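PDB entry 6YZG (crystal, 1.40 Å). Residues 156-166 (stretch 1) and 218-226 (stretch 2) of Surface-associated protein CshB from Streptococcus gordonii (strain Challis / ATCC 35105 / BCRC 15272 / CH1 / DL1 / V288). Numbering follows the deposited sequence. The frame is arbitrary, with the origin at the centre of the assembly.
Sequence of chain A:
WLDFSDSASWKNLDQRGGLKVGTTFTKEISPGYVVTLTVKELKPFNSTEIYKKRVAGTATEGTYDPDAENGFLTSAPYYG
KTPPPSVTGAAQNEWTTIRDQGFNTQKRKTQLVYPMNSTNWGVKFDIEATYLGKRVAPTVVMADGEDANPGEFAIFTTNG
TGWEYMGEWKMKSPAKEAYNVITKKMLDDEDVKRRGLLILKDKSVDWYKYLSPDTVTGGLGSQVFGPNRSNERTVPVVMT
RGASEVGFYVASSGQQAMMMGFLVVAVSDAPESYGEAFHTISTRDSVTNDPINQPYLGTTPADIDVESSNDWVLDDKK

Stretch 1 156-166: FTTNGTGWEYM
Stretch 2 (218-226) GGLGSQVFG

Three residues, Gln223, Trp163 and Phe225, cover the most surface in a contact that buries 612 Å², both sides summed. The first stretch enters as a strand (156-158), loops through 159-163 and leaves as a strand from 164; the second makes a type II turn, Gly219 to Ser222, before a short strand, 224-225.

The strands run antiparallel. Phe156 and Phe225 form a hydrogen-bonded pair (CA-CA 5.1 Å): Phe156 N donates to Phe225 O and Phe225 N to Phe156 O, each at 2.9 Å, with N-H...O angles of 162° and 166°. Their side chains share one face of the sheet, CD1 of Phe156 lying 3.9 Å from CD2 of Phe225, with chi1 m and t respectively. Thr157 (p) and Val224 (t), the non-hydrogen-bonded pair (CA-CA 4.7 Å), point to the other face.

Gln223 (phi/psi -97/9; chi1 m, chi2 t) continues the register through its carbonyl: Thr158 N donates to Gln223 O at 3.1 Å and 141°, while Thr157 CA approaches the same oxygen at 3.2 Å in a CA-H...O contact. Its CA-to-CB bond points sideways, but the end of the side chain comes nearer the first stretch, close to Gly160.

Trp163 (-56/138; chi1 m, chi2 108°) grips the turn through its backbone. Trp163 N donates to Ser222 O, and Gly221 N to Trp163 O, both at 2.9 Å. Positive phi at Gly221 (72/19) suits glycine, and Ser222 N closes the turn on Gly219 O at 3.0 Å. The indole folds back so that Phe225 CB sits over its five-membered ring, 3.8 Å from the centroid and 22° off the normal, a CH-pi contact. The Phe225 ring itself is oblique to that ring, with planes at 50° and centroids 5.9 Å apart.

Within the turn, Leu220 (m, t) brings CD2 to 3.9 Å from Tyr165 CB, an apolar contact.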

# COMPACT_ATOMS: atom_id res chain seq x y z
N PHE A 156 12.44 14.25 6.31
CA PHE A 156 13.62 14.14 7.17
C PHE A 156 14.52 15.34 6.96
O PHE A 156 14.84 15.64 5.78
CB PHE A 156 14.39 12.86 6.82
CG PHE A 156 13.57 11.59 6.82
CD1 PHE A 156 12.75 11.33 5.73
CD2 PHE A 156 13.56 10.72 7.91
CE1 PHE A 156 11.98 10.18 5.69
CE2 PHE A 156 12.77 9.57 7.87
CZ PHE A 156 11.99 9.33 6.75
N THR A 157 14.95 15.96 8.04
CA THR A 157 15.91 17.08 7.94
C THR A 157 17.15 16.77 8.75
O THR A 157 17.15 16.02 9.71
CB THR A 157 15.31 18.43 8.33
OG1 THR A 157 15.11 18.43 9.74
CG2 THR A 157 14.00 18.70 7.60
N THR A 158 18.25 17.41 8.33
CA THR A 158 19.54 17.25 9.00
C THR A 158 20.32 18.57 8.94
O THR A 158 20.16 19.34 7.98
CB THR A 158 20.37 16.14 8.33
OG1 THR A 158 21.59 15.99 9.05
CG2 THR A 158 20.63 16.37 6.85
N ASN A 159 21.21 18.79 9.91
CA ASN A 159 22.23 19.83 9.79
C ASN A 159 23.60 19.20 9.57
O ASN A 159 24.61 19.92 9.59
CB ASN A 159 22.22 20.79 11.00
CG ASN A 159 22.83 20.19 12.20
OD1 ASN A 159 23.08 18.99 12.29
ND2 ASN A 159 23.05 21.03 13.21
N GLY A 160 23.66 17.92 9.24
CA GLY A 160 24.88 17.23 8.82
C GLY A 160 25.00 17.12 7.33
O GLY A 160 24.43 17.95 6.59
N THR A 161 25.68 16.12 6.85
CA THR A 161 25.87 15.95 5.42
C THR A 161 24.53 15.74 4.73
O THR A 161 23.63 15.11 5.27
CB THR A 161 26.89 14.87 5.09
OG1 THR A 161 26.46 13.60 5.57
CG2 THR A 161 28.23 15.20 5.68
N GLY A 162 24.42 16.16 3.51
CA GLY A 162 23.21 15.93 2.74
C GLY A 162 22.94 14.46 2.53
O GLY A 162 23.85 13.62 2.46
N TRP A 163 21.66 14.13 2.50
CA TRP A 163 21.22 12.73 2.56
C TRP A 163 21.84 11.86 1.49
O TRP A 163 21.81 12.24 0.30
CB TRP A 163 19.70 12.69 2.51
CG TRP A 163 19.04 13.32 3.69
CD1 TRP A 163 18.36 14.52 3.70
CD2 TRP A 163 18.96 12.83 5.04
NE1 TRP A 163 17.85 14.77 4.93
CE2 TRP A 163 18.21 13.76 5.79
CE3 TRP A 163 19.47 11.70 5.67
CZ2 TRP A 163 17.92 13.53 7.13
CZ3 TRP A 163 19.21 11.50 7.00
CH2 TRP A 163 18.44 12.40 7.73
N GLU A 164 22.24 10.69 1.88
CA GLU A 164 22.79 9.65 0.95
C GLU A 164 21.93 8.40 1.04
O GLU A 164 21.58 7.96 2.16
CB GLU A 164 24.22 9.30 1.30
CG GLU A 164 24.91 8.48 0.26
CD GLU A 164 26.38 8.20 0.54
OE1 GLU A 164 27.11 7.76 -0.42
OE2 GLU A 164 26.81 8.32 1.66
N TYR A 165 21.54 7.85 -0.09
CA TYR A 165 20.68 6.65 -0.13
C TYR A 165 21.50 5.41 0.21
O TYR A 165 22.53 5.18 -0.40
CB TYR A 165 20.03 6.52 -1.48
CG TYR A 165 19.16 5.29 -1.66
CD1 TYR A 165 18.03 5.10 -0.90
CD2 TYR A 165 19.49 4.31 -2.56
CE1 TYR A 165 17.19 4.01 -1.07
CE2 TYR A 165 18.66 3.21 -2.74
CZ TYR A 165 17.55 3.04 -1.97
OH TYR A 165 16.70 1.94 -2.14
N MET A 166 21.09 4.66 1.20
CA MET A 166 21.81 3.47 1.70
C MET A 166 21.28 2.17 1.14
O MET A 166 22.03 1.20 1.16
CB MET A 166 21.65 3.46 3.21
CG MET A 166 22.27 4.61 3.88
SD MET A 166 24.05 4.70 3.70
CE MET A 166 24.17 5.93 2.43
N GLY A 218 14.15 13.31 -4.71
CA GLY A 218 13.46 13.57 -3.43
C GLY A 218 14.38 14.11 -2.37
O GLY A 218 14.02 14.05 -1.16
N GLY A 219 15.53 14.66 -2.74
CA GLY A 219 16.37 15.40 -1.82
C GLY A 219 17.71 14.78 -1.51
O GLY A 219 18.42 15.29 -0.62
N LEU A 220 18.17 13.77 -2.24
CA LEU A 220 19.53 13.26 -2.01
C LEU A 220 20.51 14.40 -2.26
O LEU A 220 20.35 15.19 -3.21
CB LEU A 220 19.86 12.09 -2.93
CG LEU A 220 18.99 10.88 -2.75
CD1 LEU A 220 19.39 9.77 -3.73
CD2 LEU A 220 19.00 10.32 -1.33
N GLY A 221 21.54 14.49 -1.43
CA GLY A 221 22.51 15.55 -1.58
C GLY A 221 21.97 16.90 -1.18
O GLY A 221 22.48 17.95 -1.70
N SER A 222 20.91 16.93 -0.40
CA SER A 222 20.40 18.11 0.27
C SER A 222 20.12 17.74 1.72
O SER A 222 20.23 16.57 2.07
CB SER A 222 19.12 18.65 -0.38
OG SER A 222 17.97 17.93 0.02
N GLN A 223 19.67 18.71 2.49
CA GLN A 223 19.40 18.47 3.91
C GLN A 223 17.91 18.18 4.17
O GLN A 223 17.55 18.04 5.35
CB GLN A 223 19.94 19.61 4.78
CG GLN A 223 21.45 19.65 4.84
CD GLN A 223 22.05 20.73 5.69
OE1 GLN A 223 23.08 20.51 6.39
NE2 GLN A 223 21.48 21.89 5.65
N VAL A 224 17.11 17.99 3.13
CA VAL A 224 15.67 17.67 3.27
C VAL A 224 15.36 16.49 2.37
O VAL A 224 15.55 16.60 1.15
CB VAL A 224 14.82 18.88 2.89
CG1 VAL A 224 13.34 18.55 3.14
CG2 VAL A 224 15.26 20.11 3.66
N PHE A 225 14.88 15.37 2.90
CA PHE A 225 14.54 14.16 2.16
C PHE A 225 13.07 13.84 2.30
O PHE A 225 12.52 13.89 3.39
CB PHE A 225 15.34 12.96 2.66
CG PHE A 225 15.20 11.72 1.84
CD1 PHE A 225 15.67 11.65 0.54
CD2 PHE A 225 14.55 10.61 2.35
CE1 PHE A 225 15.51 10.48 -0.21
CE2 PHE A 225 14.41 9.44 1.61
CZ PHE A 225 14.87 9.42 0.34
N GLY A 226 12.48 13.50 1.16
CA GLY A 226 11.07 13.12 1.13
C GLY A 226 10.17 14.30 0.85
O GLY A 226 10.63 15.38 0.76